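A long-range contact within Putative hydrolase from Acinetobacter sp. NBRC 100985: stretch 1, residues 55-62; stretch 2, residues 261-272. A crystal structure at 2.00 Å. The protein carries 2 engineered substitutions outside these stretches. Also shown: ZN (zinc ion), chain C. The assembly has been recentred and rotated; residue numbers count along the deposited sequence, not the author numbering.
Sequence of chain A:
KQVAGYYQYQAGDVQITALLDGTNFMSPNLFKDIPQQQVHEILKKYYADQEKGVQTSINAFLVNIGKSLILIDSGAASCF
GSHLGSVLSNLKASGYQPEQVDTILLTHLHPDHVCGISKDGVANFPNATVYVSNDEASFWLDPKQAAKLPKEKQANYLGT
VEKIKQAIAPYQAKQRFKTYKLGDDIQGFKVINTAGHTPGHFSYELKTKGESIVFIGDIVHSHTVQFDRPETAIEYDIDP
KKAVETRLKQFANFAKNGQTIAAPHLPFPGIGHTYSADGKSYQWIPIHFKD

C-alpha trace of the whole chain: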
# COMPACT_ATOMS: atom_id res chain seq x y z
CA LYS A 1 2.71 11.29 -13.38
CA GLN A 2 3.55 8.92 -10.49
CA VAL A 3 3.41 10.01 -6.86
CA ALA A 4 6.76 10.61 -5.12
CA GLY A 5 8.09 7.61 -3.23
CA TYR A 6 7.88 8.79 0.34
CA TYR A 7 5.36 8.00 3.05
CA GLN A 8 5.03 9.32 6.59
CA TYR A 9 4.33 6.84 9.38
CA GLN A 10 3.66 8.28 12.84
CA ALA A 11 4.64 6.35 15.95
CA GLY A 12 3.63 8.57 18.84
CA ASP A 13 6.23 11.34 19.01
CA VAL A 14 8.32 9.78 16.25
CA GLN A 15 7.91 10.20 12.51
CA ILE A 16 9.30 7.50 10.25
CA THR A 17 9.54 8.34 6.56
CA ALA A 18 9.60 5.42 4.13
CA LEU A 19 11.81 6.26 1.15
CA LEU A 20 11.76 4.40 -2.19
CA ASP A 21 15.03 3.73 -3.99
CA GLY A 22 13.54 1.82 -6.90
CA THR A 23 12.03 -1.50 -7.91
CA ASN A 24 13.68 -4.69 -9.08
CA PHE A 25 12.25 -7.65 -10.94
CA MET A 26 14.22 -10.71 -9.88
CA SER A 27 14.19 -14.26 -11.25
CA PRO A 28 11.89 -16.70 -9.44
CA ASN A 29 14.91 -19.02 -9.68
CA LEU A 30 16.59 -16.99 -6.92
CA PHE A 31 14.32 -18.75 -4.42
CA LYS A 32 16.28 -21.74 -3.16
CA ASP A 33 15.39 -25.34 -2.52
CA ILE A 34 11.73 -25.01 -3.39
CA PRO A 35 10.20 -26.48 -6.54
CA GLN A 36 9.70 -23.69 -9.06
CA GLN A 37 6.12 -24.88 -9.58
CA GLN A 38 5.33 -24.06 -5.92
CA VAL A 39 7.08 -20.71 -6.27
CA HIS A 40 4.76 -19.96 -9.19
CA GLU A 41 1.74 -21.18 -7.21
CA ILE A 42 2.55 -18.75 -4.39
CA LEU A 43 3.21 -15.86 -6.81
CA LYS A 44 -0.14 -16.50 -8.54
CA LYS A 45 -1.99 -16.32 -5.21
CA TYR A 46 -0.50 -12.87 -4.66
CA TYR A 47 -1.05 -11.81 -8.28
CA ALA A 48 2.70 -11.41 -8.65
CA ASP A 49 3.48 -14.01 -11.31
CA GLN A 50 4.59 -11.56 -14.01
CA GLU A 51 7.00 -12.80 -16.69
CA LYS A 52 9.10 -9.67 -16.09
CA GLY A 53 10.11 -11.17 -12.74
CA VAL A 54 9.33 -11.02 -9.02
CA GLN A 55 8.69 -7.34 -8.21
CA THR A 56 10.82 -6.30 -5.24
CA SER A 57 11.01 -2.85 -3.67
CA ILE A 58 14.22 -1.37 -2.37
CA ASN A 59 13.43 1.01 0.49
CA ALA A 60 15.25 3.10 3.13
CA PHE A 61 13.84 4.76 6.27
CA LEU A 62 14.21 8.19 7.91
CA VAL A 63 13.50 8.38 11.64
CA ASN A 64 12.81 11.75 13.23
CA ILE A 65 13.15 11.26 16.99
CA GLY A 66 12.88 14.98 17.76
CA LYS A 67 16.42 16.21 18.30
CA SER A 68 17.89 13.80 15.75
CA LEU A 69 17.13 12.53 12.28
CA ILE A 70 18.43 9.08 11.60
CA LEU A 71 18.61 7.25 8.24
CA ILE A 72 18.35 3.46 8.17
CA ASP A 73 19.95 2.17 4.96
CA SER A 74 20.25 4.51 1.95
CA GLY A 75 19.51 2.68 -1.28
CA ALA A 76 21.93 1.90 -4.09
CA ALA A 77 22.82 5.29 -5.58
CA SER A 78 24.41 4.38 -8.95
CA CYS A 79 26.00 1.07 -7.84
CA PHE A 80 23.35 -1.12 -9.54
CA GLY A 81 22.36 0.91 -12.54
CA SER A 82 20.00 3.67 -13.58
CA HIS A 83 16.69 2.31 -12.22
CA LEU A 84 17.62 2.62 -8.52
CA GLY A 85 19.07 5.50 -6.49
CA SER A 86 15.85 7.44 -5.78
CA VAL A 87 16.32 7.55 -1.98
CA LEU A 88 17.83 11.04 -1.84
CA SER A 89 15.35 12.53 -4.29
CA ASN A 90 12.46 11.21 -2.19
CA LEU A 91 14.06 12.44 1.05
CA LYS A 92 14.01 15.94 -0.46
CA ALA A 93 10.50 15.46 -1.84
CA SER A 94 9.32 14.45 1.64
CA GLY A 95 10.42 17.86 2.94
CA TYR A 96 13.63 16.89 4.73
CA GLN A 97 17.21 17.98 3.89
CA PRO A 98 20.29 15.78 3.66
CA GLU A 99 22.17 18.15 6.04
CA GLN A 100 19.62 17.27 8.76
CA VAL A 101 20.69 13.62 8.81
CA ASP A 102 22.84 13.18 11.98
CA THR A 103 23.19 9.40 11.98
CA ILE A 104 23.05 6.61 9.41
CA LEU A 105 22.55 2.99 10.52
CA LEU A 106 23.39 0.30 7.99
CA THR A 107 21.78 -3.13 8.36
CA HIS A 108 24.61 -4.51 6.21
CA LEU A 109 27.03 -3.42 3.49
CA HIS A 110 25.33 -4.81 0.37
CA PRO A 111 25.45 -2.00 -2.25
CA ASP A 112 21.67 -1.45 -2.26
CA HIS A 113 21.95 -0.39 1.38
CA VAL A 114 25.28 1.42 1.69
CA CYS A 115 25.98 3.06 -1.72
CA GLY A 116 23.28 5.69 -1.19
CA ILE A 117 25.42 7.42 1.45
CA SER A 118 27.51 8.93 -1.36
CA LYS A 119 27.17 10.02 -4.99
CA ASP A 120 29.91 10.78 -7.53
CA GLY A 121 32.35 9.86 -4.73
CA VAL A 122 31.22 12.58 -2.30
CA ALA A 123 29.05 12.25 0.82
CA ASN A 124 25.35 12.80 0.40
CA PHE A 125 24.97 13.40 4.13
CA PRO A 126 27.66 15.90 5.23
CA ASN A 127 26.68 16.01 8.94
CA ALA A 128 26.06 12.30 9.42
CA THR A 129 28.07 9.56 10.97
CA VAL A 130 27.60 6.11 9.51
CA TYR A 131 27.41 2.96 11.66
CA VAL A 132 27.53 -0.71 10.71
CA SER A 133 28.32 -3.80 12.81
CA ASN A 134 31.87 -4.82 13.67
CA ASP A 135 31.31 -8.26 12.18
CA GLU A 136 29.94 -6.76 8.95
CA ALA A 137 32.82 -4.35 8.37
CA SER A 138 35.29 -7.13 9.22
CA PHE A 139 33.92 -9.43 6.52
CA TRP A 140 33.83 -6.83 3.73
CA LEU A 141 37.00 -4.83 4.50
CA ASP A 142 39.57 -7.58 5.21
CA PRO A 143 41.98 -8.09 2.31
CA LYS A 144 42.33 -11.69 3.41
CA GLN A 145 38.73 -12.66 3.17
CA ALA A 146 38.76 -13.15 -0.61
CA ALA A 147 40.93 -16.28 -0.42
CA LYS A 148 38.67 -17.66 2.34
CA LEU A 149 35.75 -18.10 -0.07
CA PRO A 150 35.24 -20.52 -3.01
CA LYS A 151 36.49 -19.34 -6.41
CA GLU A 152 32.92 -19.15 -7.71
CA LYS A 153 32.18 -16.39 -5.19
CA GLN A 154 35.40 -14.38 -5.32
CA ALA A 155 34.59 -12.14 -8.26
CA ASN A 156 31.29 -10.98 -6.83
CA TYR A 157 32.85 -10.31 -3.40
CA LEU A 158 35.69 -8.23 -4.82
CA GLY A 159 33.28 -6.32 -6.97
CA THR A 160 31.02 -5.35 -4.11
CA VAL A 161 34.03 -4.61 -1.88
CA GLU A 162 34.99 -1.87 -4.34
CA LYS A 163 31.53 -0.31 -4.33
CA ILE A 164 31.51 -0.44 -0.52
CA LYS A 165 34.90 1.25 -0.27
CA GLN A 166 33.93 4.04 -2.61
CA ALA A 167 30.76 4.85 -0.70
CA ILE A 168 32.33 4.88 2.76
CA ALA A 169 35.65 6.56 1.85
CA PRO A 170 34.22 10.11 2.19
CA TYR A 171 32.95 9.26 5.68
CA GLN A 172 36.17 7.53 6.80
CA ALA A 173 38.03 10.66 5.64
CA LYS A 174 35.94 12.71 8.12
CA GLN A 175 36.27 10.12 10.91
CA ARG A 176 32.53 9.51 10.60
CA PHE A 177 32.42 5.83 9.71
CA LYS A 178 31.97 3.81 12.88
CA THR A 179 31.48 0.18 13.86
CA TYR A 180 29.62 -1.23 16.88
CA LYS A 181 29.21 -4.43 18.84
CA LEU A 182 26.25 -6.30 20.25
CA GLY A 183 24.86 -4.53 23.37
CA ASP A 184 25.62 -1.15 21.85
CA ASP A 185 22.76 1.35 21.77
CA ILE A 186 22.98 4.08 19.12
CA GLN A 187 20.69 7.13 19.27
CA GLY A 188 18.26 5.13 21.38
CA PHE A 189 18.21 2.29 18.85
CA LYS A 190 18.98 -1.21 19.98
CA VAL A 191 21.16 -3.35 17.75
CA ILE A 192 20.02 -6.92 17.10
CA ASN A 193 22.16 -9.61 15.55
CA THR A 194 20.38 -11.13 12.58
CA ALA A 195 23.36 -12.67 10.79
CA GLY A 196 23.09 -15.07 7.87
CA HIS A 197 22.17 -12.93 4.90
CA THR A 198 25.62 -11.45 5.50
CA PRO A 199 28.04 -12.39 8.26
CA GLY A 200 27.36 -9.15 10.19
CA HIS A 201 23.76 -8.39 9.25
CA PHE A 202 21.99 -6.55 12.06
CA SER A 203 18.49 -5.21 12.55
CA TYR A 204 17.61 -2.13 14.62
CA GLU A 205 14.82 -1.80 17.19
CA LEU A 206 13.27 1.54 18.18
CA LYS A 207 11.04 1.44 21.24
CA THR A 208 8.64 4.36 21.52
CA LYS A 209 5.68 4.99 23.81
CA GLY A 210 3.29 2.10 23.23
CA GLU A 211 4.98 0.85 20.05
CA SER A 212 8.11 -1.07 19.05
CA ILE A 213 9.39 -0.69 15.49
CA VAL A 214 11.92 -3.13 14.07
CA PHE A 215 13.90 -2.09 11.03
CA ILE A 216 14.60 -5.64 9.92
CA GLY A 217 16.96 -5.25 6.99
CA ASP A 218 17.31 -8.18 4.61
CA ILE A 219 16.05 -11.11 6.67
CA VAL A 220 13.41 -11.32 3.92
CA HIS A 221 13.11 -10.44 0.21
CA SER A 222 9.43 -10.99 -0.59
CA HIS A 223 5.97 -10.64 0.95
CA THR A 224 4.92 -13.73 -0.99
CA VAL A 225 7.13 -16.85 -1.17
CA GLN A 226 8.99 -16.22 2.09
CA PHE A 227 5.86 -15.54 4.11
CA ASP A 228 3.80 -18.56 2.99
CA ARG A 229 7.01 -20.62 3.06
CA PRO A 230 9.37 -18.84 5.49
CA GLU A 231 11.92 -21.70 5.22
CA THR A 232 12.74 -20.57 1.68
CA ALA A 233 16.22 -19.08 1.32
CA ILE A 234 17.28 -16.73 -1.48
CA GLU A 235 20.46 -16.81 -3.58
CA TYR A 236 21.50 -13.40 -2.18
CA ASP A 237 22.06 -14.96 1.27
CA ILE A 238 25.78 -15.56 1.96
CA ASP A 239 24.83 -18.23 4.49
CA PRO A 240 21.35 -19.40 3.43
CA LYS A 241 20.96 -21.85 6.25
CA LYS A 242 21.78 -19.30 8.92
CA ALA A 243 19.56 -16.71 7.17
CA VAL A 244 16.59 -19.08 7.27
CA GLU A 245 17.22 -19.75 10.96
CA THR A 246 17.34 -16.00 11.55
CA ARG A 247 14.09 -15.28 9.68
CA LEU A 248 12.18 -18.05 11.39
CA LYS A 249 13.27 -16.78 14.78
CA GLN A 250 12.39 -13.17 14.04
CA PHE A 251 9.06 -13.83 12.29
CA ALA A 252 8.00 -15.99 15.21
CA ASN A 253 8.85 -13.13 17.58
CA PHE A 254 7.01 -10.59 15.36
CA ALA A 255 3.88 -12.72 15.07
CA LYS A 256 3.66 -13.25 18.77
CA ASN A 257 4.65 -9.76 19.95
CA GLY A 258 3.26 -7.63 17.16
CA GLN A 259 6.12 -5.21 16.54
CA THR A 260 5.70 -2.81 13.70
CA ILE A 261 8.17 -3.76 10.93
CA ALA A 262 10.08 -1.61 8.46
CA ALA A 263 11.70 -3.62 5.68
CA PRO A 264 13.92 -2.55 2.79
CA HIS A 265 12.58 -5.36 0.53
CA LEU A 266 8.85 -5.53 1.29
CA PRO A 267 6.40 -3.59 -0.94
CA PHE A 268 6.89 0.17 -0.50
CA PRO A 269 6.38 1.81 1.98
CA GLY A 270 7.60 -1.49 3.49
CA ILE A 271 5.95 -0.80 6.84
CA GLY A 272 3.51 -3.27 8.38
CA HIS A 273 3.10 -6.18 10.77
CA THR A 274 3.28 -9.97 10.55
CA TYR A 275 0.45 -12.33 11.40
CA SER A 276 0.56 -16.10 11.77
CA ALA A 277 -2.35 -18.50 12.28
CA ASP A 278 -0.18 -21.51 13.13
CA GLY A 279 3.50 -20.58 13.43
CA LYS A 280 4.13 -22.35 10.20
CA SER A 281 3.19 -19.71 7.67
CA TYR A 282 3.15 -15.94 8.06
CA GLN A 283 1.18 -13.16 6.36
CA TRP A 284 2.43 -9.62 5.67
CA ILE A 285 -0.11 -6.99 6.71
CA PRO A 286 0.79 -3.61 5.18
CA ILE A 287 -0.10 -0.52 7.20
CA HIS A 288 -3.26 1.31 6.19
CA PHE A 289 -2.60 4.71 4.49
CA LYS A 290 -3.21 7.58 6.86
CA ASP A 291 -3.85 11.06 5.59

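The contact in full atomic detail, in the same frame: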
# COMPACT_ATOMS: atom_id res chain seq x y z
N GLN A 55 8.54 -8.76 -8.56
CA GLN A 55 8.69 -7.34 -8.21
C GLN A 55 9.17 -7.21 -6.77
O GLN A 55 8.59 -7.83 -5.88
CB GLN A 55 7.36 -6.62 -8.40
CG GLN A 55 7.46 -5.10 -8.24
CD GLN A 55 6.14 -4.39 -8.50
OE1 GLN A 55 5.22 -4.95 -9.11
NE2 GLN A 55 6.03 -3.16 -8.04
N THR A 56 10.22 -6.42 -6.56
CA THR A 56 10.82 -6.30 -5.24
C THR A 56 11.25 -4.86 -5.01
O THR A 56 12.09 -4.34 -5.74
CB THR A 56 12.03 -7.22 -5.12
OG1 THR A 56 11.62 -8.57 -5.40
CG2 THR A 56 12.64 -7.16 -3.71
N SER A 57 10.64 -4.22 -4.01
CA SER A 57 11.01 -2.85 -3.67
C SER A 57 12.39 -2.82 -3.03
O SER A 57 12.86 -3.81 -2.46
CB SER A 57 9.98 -2.24 -2.72
OG SER A 57 8.70 -2.16 -3.29
N ILE A 58 13.04 -1.66 -3.14
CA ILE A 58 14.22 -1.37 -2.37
C ILE A 58 13.90 -0.08 -1.63
O ILE A 58 13.70 0.96 -2.27
CB ILE A 58 15.48 -1.18 -3.25
CG1 ILE A 58 15.78 -2.43 -4.08
CG2 ILE A 58 16.70 -0.87 -2.36
CD1 ILE A 58 15.01 -2.49 -5.39
N ASN A 59 13.80 -0.15 -0.31
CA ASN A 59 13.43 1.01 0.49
C ASN A 59 14.54 1.41 1.48
O ASN A 59 15.45 0.62 1.78
CB ASN A 59 12.15 0.71 1.29
CG ASN A 59 11.06 0.05 0.47
OD1 ASN A 59 10.71 0.52 -0.61
ND2 ASN A 59 10.50 -1.02 0.99
N ALA A 60 14.46 2.65 1.98
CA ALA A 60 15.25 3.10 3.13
C ALA A 60 14.29 3.84 4.06
O ALA A 60 13.17 4.18 3.64
CB ALA A 60 16.36 4.02 2.68
N PHE A 61 14.72 4.11 5.29
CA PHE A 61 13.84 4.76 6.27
C PHE A 61 14.51 5.90 7.03
O PHE A 61 15.63 5.74 7.54
CB PHE A 61 13.27 3.73 7.26
CG PHE A 61 12.58 2.59 6.58
CD1 PHE A 61 11.26 2.71 6.17
CD2 PHE A 61 13.26 1.41 6.29
CE1 PHE A 61 10.61 1.67 5.51
CE2 PHE A 61 12.63 0.38 5.65
CZ PHE A 61 11.30 0.51 5.24
N LEU A 62 13.81 7.03 7.10
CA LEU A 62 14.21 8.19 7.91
C LEU A 62 13.45 8.16 9.22
O LEU A 62 12.23 7.96 9.22
CB LEU A 62 13.86 9.50 7.19
CG LEU A 62 14.89 10.25 6.36
CD1 LEU A 62 14.24 11.54 5.86
CD2 LEU A 62 16.18 10.55 7.15
N ILE A 261 7.01 -3.37 11.69
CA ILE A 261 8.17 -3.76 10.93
C ILE A 261 8.46 -2.80 9.79
O ILE A 261 7.56 -2.41 9.10
CB ILE A 261 7.88 -5.16 10.34
CG1 ILE A 261 7.64 -6.14 11.45
CG2 ILE A 261 8.88 -5.60 9.30
CD1 ILE A 261 8.83 -6.39 12.29
N ALA A 262 9.73 -2.42 9.61
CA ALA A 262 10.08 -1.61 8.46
C ALA A 262 11.15 -2.37 7.68
O ALA A 262 12.23 -2.65 8.20
CB ALA A 262 10.61 -0.26 8.91
N ALA A 263 10.83 -2.72 6.45
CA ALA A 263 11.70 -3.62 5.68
C ALA A 263 12.14 -3.03 4.35
O ALA A 263 11.30 -2.57 3.57
CB ALA A 263 10.97 -4.93 5.44
N PRO A 264 13.45 -3.10 4.06
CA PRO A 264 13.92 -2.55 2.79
C PRO A 264 13.40 -3.31 1.56
O PRO A 264 13.33 -2.70 0.49
CB PRO A 264 15.45 -2.67 2.89
CG PRO A 264 15.68 -3.77 3.86
CD PRO A 264 14.56 -3.64 4.87
N HIS A 265 13.05 -4.59 1.70
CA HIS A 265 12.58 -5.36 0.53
C HIS A 265 11.14 -5.87 0.57
O HIS A 265 10.82 -6.84 -0.11
CB HIS A 265 13.53 -6.53 0.26
CG HIS A 265 14.89 -6.10 -0.18
ND1 HIS A 265 15.09 -5.06 -1.05
CD2 HIS A 265 16.13 -6.56 0.16
CE1 HIS A 265 16.39 -4.89 -1.24
NE2 HIS A 265 17.04 -5.79 -0.52
N LEU A 266 10.28 -5.23 1.37
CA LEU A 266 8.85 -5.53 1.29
C LEU A 266 8.19 -4.37 0.55
O LEU A 266 8.77 -3.29 0.47
CB LEU A 266 8.26 -5.75 2.70
CG LEU A 266 8.81 -7.00 3.38
CD1 LEU A 266 8.26 -7.21 4.80
CD2 LEU A 266 8.54 -8.22 2.53
N PRO A 267 7.00 -4.60 -0.05
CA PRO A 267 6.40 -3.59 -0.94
C PRO A 267 6.29 -2.20 -0.32
O PRO A 267 5.67 -2.04 0.75
CB PRO A 267 5.01 -4.16 -1.22
CG PRO A 267 5.23 -5.66 -1.19
CD PRO A 267 6.23 -5.86 -0.06
N PHE A 268 6.91 -1.22 -0.97
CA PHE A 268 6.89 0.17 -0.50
C PHE A 268 5.49 0.58 -0.09
O PHE A 268 4.52 0.33 -0.82
CB PHE A 268 7.42 1.13 -1.58
CG PHE A 268 7.39 2.57 -1.16
CD1 PHE A 268 8.46 3.12 -0.48
CD2 PHE A 268 6.28 3.37 -1.43
CE1 PHE A 268 8.43 4.43 -0.08
CE2 PHE A 268 6.24 4.69 -1.03
CZ PHE A 268 7.31 5.22 -0.36
N PRO A 269 5.36 1.26 1.07
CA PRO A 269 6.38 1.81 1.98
C PRO A 269 7.19 0.79 2.79
O PRO A 269 8.17 1.20 3.43
CB PRO A 269 5.56 2.70 2.92
CG PRO A 269 4.18 2.15 2.86
CD PRO A 269 4.00 1.67 1.46
N GLY A 270 6.81 -0.49 2.78
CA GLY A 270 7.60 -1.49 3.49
C GLY A 270 7.38 -1.51 4.99
O GLY A 270 8.18 -2.07 5.75
N ILE A 271 6.28 -0.89 5.42
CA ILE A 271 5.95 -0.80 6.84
C ILE A 271 4.65 -1.58 7.09
O ILE A 271 3.66 -1.44 6.36
CB ILE A 271 5.79 0.68 7.27
CG1 ILE A 271 7.08 1.47 6.98
CG2 ILE A 271 5.43 0.80 8.75
CD1 ILE A 271 6.96 2.99 7.31
N GLY A 272 4.65 -2.41 8.12
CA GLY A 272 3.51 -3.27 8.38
C GLY A 272 3.74 -4.16 9.59
O GLY A 272 4.58 -3.85 10.44
ZN ZN C . 19.18 -5.64 0.01
O HOH W 1 9.06 -5.59 -2.21

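Residues 55-62 form one continuous strand, whereas residues 261-272 leave a strand at Ala262, pass through a type I turn from Ala263 to Leu266, and return to a strand at Ile271. The two arms of this loop are tied together by Ala263 N to Gly270 O (2.8 Å) and by the reciprocal pair Ile261 N to Gly272 O and Gly272 N to Ile261 O (2.8 and 3.1 Å). Against this loop, Ser57, Asn59 and Phe61 direct their CA-to-CB bonds toward the second stretch, as the alternation of a strand requires, while those of Ile58 and Ala60 point away. Direct backbone pairing is limited to one hydrogen bond, from Asn59 N to Pro264 O (2.7 Å), where the chains come closest.

Asn59 is the polar centre of the contact. With chi1 at -46° and chi2 at -51°, its amide reaches into the turn, and ND2 donates to both Ala263 O (3.1 Å) and Leu266 O (2.9 Å), satisfying carbonyls from the first and last residues of the turn. OD1 has no hydrogen-bonding partner and lies 3.4 Å from Phe268 CD1, at the edge of that ring. Gly270 fits closely beside this amide: its phi of 78° favours glycine, and a CB built there would lie 2.6 Å from Asn59 ND2, a clash.

Ser57, an m rotamer, places OG where it accepts a hydrogen bond from Phe268 N (3.1 Å); OG is also bonded elsewhere in the structure. The backbone of Ser57 meets His265 instead. The His265 CA-to-CB bond points away overall, but chi1 of -66° and chi2 of -41° bring the imidazole back beside the strand, where ND1 donates to Ser57 O (2.9 Å, nearly linear). That bond leaves NE2 free to bind the zinc ion at 2.2 Å, so the strand carbonyl helps orient a metal ligand. Ser57 O also receives a CA-H contact from His265 CA (3.4 Å). A water links the same residues, accepting from Ser57 N (2.8 Å) and donating weakly to His265 O (3.0 Å). Ile58 CG1 packs at the imidazole edge, 3.8 Å from His265 CE1.

Farther along, Phe61 supplies the main apolar contact. Its m rotamer, with chi2 of -83°, lays the ring across the loop, so that Ala262 CB sits 3.7 Å from the Phe61 ring centroid and almost on the ring normal, a CH-pi contact over one face. Pro269 O approaches the ring edge, 3.2 Å from Phe61 CE1, and Ile271 CG1 lies 3.8 Å from the same CE1, extending the apolar packing to the returning strand.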